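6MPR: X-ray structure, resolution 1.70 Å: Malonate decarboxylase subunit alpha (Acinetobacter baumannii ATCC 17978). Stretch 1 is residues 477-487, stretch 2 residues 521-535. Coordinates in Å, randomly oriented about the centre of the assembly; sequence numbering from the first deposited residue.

Stretch 1 477-487: TEEGIAYLYKA
Stretch 2 521-535: EGLVVFPEDLGIRRT

The two stretches meet as a short antiparallel pair of strands, Ile481-Ala482 against Val524-Val525, and together bury 579 Å² between them. The register runs Gly480 opposite Phe526 (CA to CA 4.4 Å), Ile481 opposite Val525 (5.3 Å), Ala482 opposite Val524 (4.6 Å) and Tyr483 opposite Leu523 (5.3 Å). Ile481 and Val525 form the hydrogen-bonded pair: Ile481 N donates to Val525 O at 2.9 Å, and Val525 N returns a bond to Ile481 O at 3.0 Å. Two residues along, past the non-hydrogen-bonded pair Ala482 and Val524, Tyr483 N donates to Leu523 O at 2.9 Å and an almost straight 170°. The strand residues are extended, with phi/psi of -117/132 at Ile481, -101/120 at Ala482, -129/139 at Val524 and -124/128 at Val525. Val524 CA also lies 3.3 Å from Ile481 O, a CA-H...O contact.

Beyond these residues both backbones turn. Residues 484-486 form a 3-10 segment in which Lys486 N bonds to Tyr483 O at 2.9 Å; in the partner stretch, 528-530 form another, with Leu530 N bonded to Pro527 O at 3.0 Å. Gly522 closes a helix in a Schellman motif just before the paired residues, and its positive phi (phi/psi 80/9) favours glycine. Gly480, at 150/-166, has a stricter need: its CA makes a CA-H...O contact with Val525 O at 3.0 Å, and an ideal CB would stand just 2.1 Å from Val525 O while also jamming against the preceding carbonyl.

Ile481 and Val525 project to one face of the sheet, Ala482 and Val524 to the other. On the first face, beta-branched side chains suit the extended backbone and pack closely, Ile481 CB lying 3.6 Å from Val525 CG2. Ile481 (chi1 m, chi2 t) reaches on with CD1 to Leu530 CD1 at 4.3 Å. Tyr483 (chi1 m, chi2 -72°) points toward the partner, its CE2 lying 3.8 Å from Val525 CG2, so the ring extends this buried apolar patch while its OH finds a hydrogen bond elsewhere in the structure. On the other face, small Ala482 sits beside Val524 (chi1 t), with Ala482 CA 4.4 Å from Val524 CG2.

At one end, Leu523 (m, t) starts away from the partner but its tip turns back, bringing CD2 to 3.6 Å from Lys486 CB. The long lysine thus serves twice: its aliphatic base covers leucine, and NZ makes a weak 3.5 Å hydrogen bond to Gly522 O. Water 3 links Lys486 NZ (3.0 Å) to Glu521 O (2.8 Å).

At the other end, Arg534 (m, t, t, chi4 90°) reaches across from an exposed position. Its NH1 donates to Glu478 O at 3.1 Å, near the guanidinium plane, and stands 3.7 Å from Glu479 OE2 in a long salt bridge that is purely electrostatic, the oxygen lying well out of that plane. Water 1 donates to Glu478 O (2.8 Å) and accepts from Arg534 NE (2.8 Å); water 2 similarly joins Glu479 O (2.7 Å) to Arg534 NH1 (3.2 Å).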

ATOM      1  N   THR A 477      23.002  15.286 -10.422  1.00 12.84           N
ATOM      2  CA  THR A 477      23.048  16.746 -10.492  1.00 15.27           C
ATOM      3  C   THR A 477      23.505  17.165 -11.882  1.00 15.11           C
ATOM      4  O   THR A 477      23.802  16.325 -12.740  1.00 17.57           O
ATOM      5  CB  THR A 477      23.998  17.353  -9.444  1.00 15.79           C
ATOM      6  OG1 THR A 477      25.356  17.150  -9.864  1.00 14.04           O
ATOM      7  CG2 THR A 477      23.790  16.731  -8.074  1.00 15.31           C
ATOM      8  N   GLU A 478      23.607  18.481 -12.096  1.00 14.99           N
ATOM      9  CA  GLU A 478      24.160  18.953 -13.358  1.00 17.39           C
ATOM     10  C   GLU A 478      25.643  18.622 -13.488  1.00 21.36           C
ATOM     11  O   GLU A 478      26.201  18.752 -14.583  1.00 18.47           O
ATOM     12  CB  GLU A 478      23.897  20.460 -13.521  1.00 16.60           C
ATOM     13  CG  GLU A 478      24.846  21.402 -12.779  1.00 19.72           C
ATOM     14  CD  GLU A 478      24.451  21.668 -11.337  1.00 20.19           C
ATOM     15  OE1 GLU A 478      23.599  20.932 -10.787  1.00 22.07           O
ATOM     16  OE2 GLU A 478      25.010  22.625 -10.744  1.00 20.96           O
ATOM     17  N   GLU A 479      26.274  18.149 -12.412  1.00 15.25           N
ATOM     18  CA  GLU A 479      27.662  17.710 -12.437  1.00 15.20           C
ATOM     19  C   GLU A 479      27.838  16.246 -12.821  1.00 22.02           C
ATOM     20  O   GLU A 479      28.898  15.878 -13.330  1.00 19.06           O
ATOM     21  CB  GLU A 479      28.299  17.952 -11.065  1.00 19.51           C
ATOM     22  CG  GLU A 479      28.405  19.414 -10.708  1.00 24.28           C
ATOM     23  CD  GLU A 479      29.579  20.065 -11.398  1.00 40.08           C
ATOM     24  OE1 GLU A 479      30.706  19.960 -10.856  1.00 46.34           O
ATOM     25  OE2 GLU A 479      29.381  20.652 -12.486  1.00 40.67           O
ATOM     26  N   GLY A 480      26.848  15.395 -12.591  1.00 16.18           N
ATOM     27  CA  GLY A 480      26.992  13.987 -12.898  1.00 17.82           C
ATOM     28  C   GLY A 480      26.153  13.141 -11.954  1.00 16.95           C
ATOM     29  O   GLY A 480      25.276  13.649 -11.272  1.00 13.97           O
ATOM     30  N   ILE A 481      26.435  11.837 -11.944  1.00 18.16           N
ATOM     31  CA  ILE A 481      25.690  10.875 -11.138  1.00 14.98           C
ATOM     32  C   ILE A 481      26.638  10.257 -10.123  1.00 15.95           C
ATOM     33  O   ILE A 481      27.734   9.812 -10.478  1.00 16.28           O
ATOM     34  CB  ILE A 481      25.049   9.765 -11.994  1.00 13.28           C
ATOM     35  CG1 ILE A 481      24.139  10.343 -13.079  1.00 13.09           C
ATOM     36  CG2 ILE A 481      24.255   8.797 -11.110  1.00 15.56           C
ATOM     37  CD1 ILE A 481      23.700   9.300 -14.087  1.00 14.42           C
ATOM     38  N   ALA A 482      26.206  10.203  -8.867  1.00 13.68           N
ATOM     39  CA  ALA A 482      26.863   9.392  -7.853  1.00 14.08           C
ATOM     40  C   ALA A 482      26.038   8.122  -7.679  1.00 16.96           C
ATOM     41  O   ALA A 482      24.844   8.196  -7.357  1.00 17.85           O
ATOM     42  CB  ALA A 482      26.997  10.156  -6.529  1.00 14.30           C
ATOM     43  N   TYR A 483      26.655   6.963  -7.930  1.00 16.88           N
ATOM     44  CA  TYR A 483      25.953   5.681  -7.791  1.00 17.63           C
ATOM     45  C   TYR A 483      26.032   5.215  -6.338  1.00 16.38           C
ATOM     46  O   TYR A 483      26.735   4.265  -5.990  1.00 17.09           O
ATOM     47  CB  TYR A 483      26.525   4.636  -8.744  1.00 16.01           C
ATOM     48  CG  TYR A 483      26.278   4.926 -10.207  1.00 17.90           C
ATOM     49  CD1 TYR A 483      25.005   4.791 -10.761  1.00 13.68           C
ATOM     50  CD2 TYR A 483      27.319   5.320 -11.044  1.00 19.59           C
ATOM     51  CE1 TYR A 483      24.774   5.054 -12.101  1.00 13.64           C
ATOM     52  CE2 TYR A 483      27.098   5.579 -12.390  1.00 16.18           C
ATOM     53  CZ  TYR A 483      25.821   5.452 -12.909  1.00 15.99           C
ATOM     54  OH  TYR A 483      25.607   5.712 -14.243  1.00 14.74           O
ATOM     55  N   LEU A 484      25.238   5.890  -5.496  1.00 16.61           N
ATOM     56  CA  LEU A 484      25.311   5.696  -4.049  1.00 17.62           C
ATOM     57  C   LEU A 484      24.993   4.262  -3.636  1.00 24.59           C
ATOM     58  O   LEU A 484      25.484   3.800  -2.600  1.00 24.96           O
ATOM     59  CB  LEU A 484      24.363   6.670  -3.341  1.00 17.00           C
ATOM     60  CG  LEU A 484      24.594   8.178  -3.487  1.00 19.36           C
ATOM     61  CD1 LEU A 484      23.541   8.943  -2.667  1.00 18.37           C
ATOM     62  CD2 LEU A 484      26.024   8.596  -3.090  1.00 20.40           C
ATOM     63  N   TYR A 485      24.182   3.538  -4.420  1.00 22.48           N
ATOM     64  CA  TYR A 485      23.869   2.159  -4.058  1.00 16.09           C
ATOM     65  C   TYR A 485      25.114   1.294  -3.970  1.00 27.29           C
ATOM     66  O   TYR A 485      25.074   0.233  -3.336  1.00 24.66           O
ATOM     67  CB  TYR A 485      22.880   1.535  -5.049  1.00 17.86           C
ATOM     68  CG  TYR A 485      23.448   1.098  -6.383  1.00 16.24           C
ATOM     69  CD1 TYR A 485      23.502   1.978  -7.473  1.00 13.78           C
ATOM     70  CD2 TYR A 485      23.880  -0.207  -6.582  1.00 18.90           C
ATOM     71  CE1 TYR A 485      24.008   1.581  -8.682  1.00 16.89           C
ATOM     72  CE2 TYR A 485      24.385  -0.616  -7.804  1.00 21.90           C
ATOM     73  CZ  TYR A 485      24.442   0.281  -8.848  1.00 18.84           C
ATOM     74  OH  TYR A 485      24.943  -0.115 -10.053  1.00 25.23           O
ATOM     75  N   LYS A 486      26.210   1.719  -4.597  1.00 24.92           N
ATOM     76  CA  LYS A 486      27.447   0.957  -4.616  1.00 28.89           C
ATOM     77  C   LYS A 486      28.464   1.445  -3.598  1.00 29.08           C
ATOM     78  O   LYS A 486      29.521   0.824  -3.470  1.00 36.08           O
ATOM     79  CB  LYS A 486      28.076   0.996  -6.013  1.00 23.26           C
ATOM     80  CG  LYS A 486      27.672  -0.151  -6.909  1.00 36.14           C
ATOM     81  CD  LYS A 486      28.306  -0.019  -8.280  1.00 48.68           C
ATOM     82  CE  LYS A 486      28.012   1.337  -8.899  1.00 47.71           C
ATOM     83  NZ  LYS A 486      28.533   1.432 -10.290  1.00 37.67           N
ATOM     84  N   ALA A 487      28.185   2.538  -2.882  1.00 26.40           N
ATOM     85  CA  ALA A 487      29.132   3.026  -1.885  1.00 32.67           C
ATOM     86  C   ALA A 487      29.442   1.926  -0.873  1.00 38.49           C
ATOM     87  O   ALA A 487      28.536   1.257  -0.367  1.00 30.52           O
ATOM     88  CB  ALA A 487      28.573   4.260  -1.180  1.00 30.95           C
ATOM     89  N   GLU A 521      36.673   4.109 -11.062  1.00 19.98           N
ATOM     90  CA  GLU A 521      36.001   2.912 -10.574  1.00 19.86           C
ATOM     91  C   GLU A 521      34.534   2.834 -10.987  1.00 18.89           C
ATOM     92  O   GLU A 521      33.871   1.831 -10.684  1.00 21.11           O
ATOM     93  CB  GLU A 521      36.132   2.846  -9.048  1.00 22.61           C
ATOM     94  CG  GLU A 521      37.598   2.795  -8.590  1.00 23.68           C
ATOM     95  CD  GLU A 521      37.748   2.620  -7.087  1.00 30.44           C
ATOM     96  OE1 GLU A 521      36.741   2.748  -6.365  1.00 32.37           O
ATOM     97  OE2 GLU A 521      38.878   2.353  -6.628  1.00 32.08           O
ATOM     98  N   GLY A 522      34.017   3.849 -11.677  1.00 19.82           N
ATOM     99  CA  GLY A 522      32.632   3.852 -12.108  1.00 18.54           C
ATOM    100  C   GLY A 522      31.622   4.244 -11.056  1.00 19.94           C
ATOM    101  O   GLY A 522      30.420   4.134 -11.311  1.00 16.39           O
ATOM    102  N   LEU A 523      32.068   4.736  -9.892  1.00 17.10           N
ATOM    103  CA  LEU A 523      31.155   5.130  -8.821  1.00 17.46           C
ATOM    104  C   LEU A 523      30.571   6.525  -9.026  1.00 19.94           C
ATOM    105  O   LEU A 523      29.504   6.833  -8.475  1.00 16.18           O
ATOM    106  CB  LEU A 523      31.887   5.068  -7.482  1.00 19.12           C
ATOM    107  CG  LEU A 523      32.331   3.687  -7.012  1.00 23.18           C
ATOM    108  CD1 LEU A 523      33.229   3.836  -5.788  1.00 27.17           C
ATOM    109  CD2 LEU A 523      31.117   2.864  -6.675  1.00 26.94           C
ATOM    110  N   VAL A 524      31.258   7.372  -9.782  1.00 16.27           N
ATOM    111  CA  VAL A 524      30.775   8.679 -10.197  1.00 15.88           C
ATOM    112  C   VAL A 524      30.953   8.765 -11.702  1.00 15.91           C
ATOM    113  O   VAL A 524      31.979   8.326 -12.228  1.00 16.48           O
ATOM    114  CB  VAL A 524      31.548   9.815  -9.489  1.00 16.32           C
ATOM    115  CG1 VAL A 524      31.218  11.165 -10.107  1.00 16.08           C
ATOM    116  CG2 VAL A 524      31.239   9.806  -7.995  1.00 16.34           C
ATOM    117  N   VAL A 525      29.967   9.325 -12.397  1.00 15.40           N
ATOM    118  CA  VAL A 525      30.088   9.622 -13.815  1.00 15.54           C
ATOM    119  C   VAL A 525      29.798  11.098 -14.045  1.00 15.43           C
ATOM    120  O   VAL A 525      28.776  11.623 -13.591  1.00 17.83           O
ATOM    121  CB  VAL A 525      29.168   8.742 -14.689  1.00 15.27           C
ATOM    122  CG1 VAL A 525      29.652   7.310 -14.693  1.00 15.59           C
ATOM    123  CG2 VAL A 525      27.725   8.829 -14.226  1.00 18.95           C
ATOM    124  N   PHE A 526      30.722  11.768 -14.730  1.00 15.95           N
ATOM    125  CA  PHE A 526      30.521  13.081 -15.316  1.00 16.57           C
ATOM    126  C   PHE A 526      29.898  12.913 -16.700  1.00 19.47           C
ATOM    127  O   PHE A 526      29.901  11.811 -17.251  1.00 19.22           O
ATOM    128  CB  PHE A 526      31.861  13.809 -15.425  1.00 18.92           C
ATOM    129  CG  PHE A 526      32.424  14.286 -14.103  1.00 16.94           C
ATOM    130  CD1 PHE A 526      31.722  14.113 -12.912  1.00 20.14           C
ATOM    131  CD2 PHE A 526      33.652  14.950 -14.057  1.00 17.86           C
ATOM    132  CE1 PHE A 526      32.244  14.565 -11.700  1.00 20.70           C
ATOM    133  CE2 PHE A 526      34.180  15.406 -12.854  1.00 22.64           C
ATOM    134  CZ  PHE A 526      33.468  15.220 -11.670  1.00 22.66           C
ATOM    135  N   PRO A 527      29.340  13.979 -17.288  1.00 16.55           N
ATOM    136  CA  PRO A 527      28.766  13.830 -18.639  1.00 22.59           C
ATOM    137  C   PRO A 527      29.706  13.155 -19.631  1.00 21.31           C
ATOM    138  O   PRO A 527      29.267  12.303 -20.416  1.00 21.83           O
ATOM    139  CB  PRO A 527      28.454  15.277 -19.035  1.00 24.42           C
ATOM    140  CG  PRO A 527      28.179  15.952 -17.732  1.00 17.88           C
ATOM    141  CD  PRO A 527      29.100  15.328 -16.735  1.00 17.67           C
ATOM    142  N   GLU A 528      31.002  13.482 -19.591  1.00 22.79           N
ATOM    143  CA  GLU A 528      31.936  12.884 -20.546  1.00 27.82           C
ATOM    144  C   GLU A 528      32.027  11.367 -20.390  1.00 28.71           C
ATOM    145  O   GLU A 528      32.207  10.655 -21.388  1.00 29.24           O
ATOM    146  CB  GLU A 528      33.322  13.513 -20.397  1.00 35.60           C
ATOM    147  CG  GLU A 528      33.725  13.808 -18.966  1.00 41.99           C
ATOM    148  CD  GLU A 528      33.635  15.292 -18.627  1.00 47.31           C
ATOM    149  OE1 GLU A 528      34.704  15.937 -18.564  1.00 53.36           O
ATOM    150  OE2 GLU A 528      32.501  15.808 -18.437  1.00 28.14           O
ATOM    151  N   ASP A 529      31.902  10.857 -19.158  1.00 23.93           N
ATOM    152  CA  ASP A 529      31.958   9.417 -18.908  1.00 25.11           C
ATOM    153  C   ASP A 529      30.770   8.672 -19.492  1.00 26.28           C
ATOM    154  O   ASP A 529      30.820   7.443 -19.602  1.00 24.13           O
ATOM    155  CB  ASP A 529      32.027   9.130 -17.402  1.00 23.68           C
ATOM    156  CG  ASP A 529      33.180   9.844 -16.712  1.00 29.65           C
ATOM    157  OD1 ASP A 529      34.307   9.816 -17.237  1.00 24.95           O
ATOM    158  OD2 ASP A 529      32.965  10.433 -15.631  1.00 21.44           O
ATOM    159  N   LEU A 530      29.691   9.372 -19.839  1.00 20.90           N
ATOM    160  CA  LEU A 530      28.545   8.756 -20.487  1.00 16.56           C
ATOM    161  C   LEU A 530      28.492   9.060 -21.980  1.00 21.92           C
ATOM    162  O   LEU A 530      27.483   8.763 -22.627  1.00 24.84           O
ATOM    163  CB  LEU A 530      27.248   9.212 -19.810  1.00 24.58           C
ATOM    164  CG  LEU A 530      27.087   8.913 -18.315  1.00 26.26           C
ATOM    165  CD1 LEU A 530      25.922   9.699 -17.741  1.00 24.51           C
ATOM    166  CD2 LEU A 530      26.896   7.416 -18.057  1.00 18.96           C
ATOM    167  N   GLY A 531      29.548   9.649 -22.534  1.00 27.10           N
ATOM    168  CA  GLY A 531      29.536  10.037 -23.933  1.00 22.66           C
ATOM    169  C   GLY A 531      28.703  11.265 -24.228  1.00 28.17           C
ATOM    170  O   GLY A 531      28.208  11.419 -25.349  1.00 32.57           O
ATOM    171  N   ILE A 532      28.533  12.152 -23.253  1.00 22.22           N
ATOM    172  CA  ILE A 532      27.664  13.312 -23.407  1.00 21.89           C
ATOM    173  C   ILE A 532      28.519  14.569 -23.400  1.00 28.04           C
ATOM    174  O   ILE A 532      29.251  14.828 -22.438  1.00 34.24           O
ATOM    175  CB  ILE A 532      26.588  13.360 -22.314  1.00 18.73           C
ATOM    176  CG1 ILE A 532      25.669  12.153 -22.449  1.00 20.27           C
ATOM    177  CG2 ILE A 532      25.778  14.646 -22.416  1.00 26.35           C
ATOM    178  CD1 ILE A 532      24.752  11.936 -21.252  1.00 19.50           C
ATOM    179  N   ARG A 533      28.427  15.346 -24.477  1.00 22.27           N
ATOM    180  CA  ARG A 533      28.989  16.685 -24.523  1.00 21.32           C
ATOM    181  C   ARG A 533      27.945  17.677 -24.032  1.00 26.87           C
ATOM    182  O   ARG A 533      26.786  17.627 -24.454  1.00 25.79           O
ATOM    183  CB  ARG A 533      29.437  17.036 -25.947  1.00 25.02           C
ATOM    184  N   ARG A 534      28.357  18.569 -23.128  1.00 33.43           N
ATOM    185  CA  ARG A 534      27.434  19.569 -22.608  1.00 31.27           C
ATOM    186  C   ARG A 534      26.833  20.424 -23.719  1.00 29.91           C
ATOM    187  O   ARG A 534      25.706  20.915 -23.579  1.00 28.31           O
ATOM    188  CB  ARG A 534      28.146  20.454 -21.588  1.00 39.64           C
ATOM    189  CG  ARG A 534      28.459  19.747 -20.287  1.00 37.03           C
ATOM    190  CD  ARG A 534      28.916  20.742 -19.228  1.00 42.28           C
ATOM    191  NE  ARG A 534      28.554  20.299 -17.884  1.00 43.43           N
ATOM    192  CZ  ARG A 534      29.338  19.549 -17.117  1.00 43.73           C
ATOM    193  NH1 ARG A 534      28.936  19.181 -15.903  1.00 43.10           N
ATOM    194  NH2 ARG A 534      30.522  19.162 -17.569  1.00 37.62           N
ATOM    195  N   THR A 535      27.553  20.609 -24.828  1.00 31.88           N
ATOM    196  CA  THR A 535      27.014  21.386 -25.938  1.00 35.94           C
ATOM    197  C   THR A 535      25.941  20.643 -26.726  1.00 33.47           C
ATOM    198  O   THR A 535      25.257  21.269 -27.544  1.00 33.40           O
ATOM    199  CB  THR A 535      28.136  21.804 -26.887  1.00 41.63           C
ATOM    200  OG1 THR A 535      28.649  20.649 -27.561  1.00 47.47           O
ATOM    201  CG2 THR A 535      29.255  22.464 -26.112  1.00 41.30           C
TER
HETATM  202  O   HOH W   1      26.744  21.173 -15.932  1.00 18.50           O
HETATM  203  O   HOH W   2      30.948  17.517 -14.101  1.00 19.62           O
HETATM  204  O   HOH W   3      31.358   0.570 -10.311  1.00 39.87           O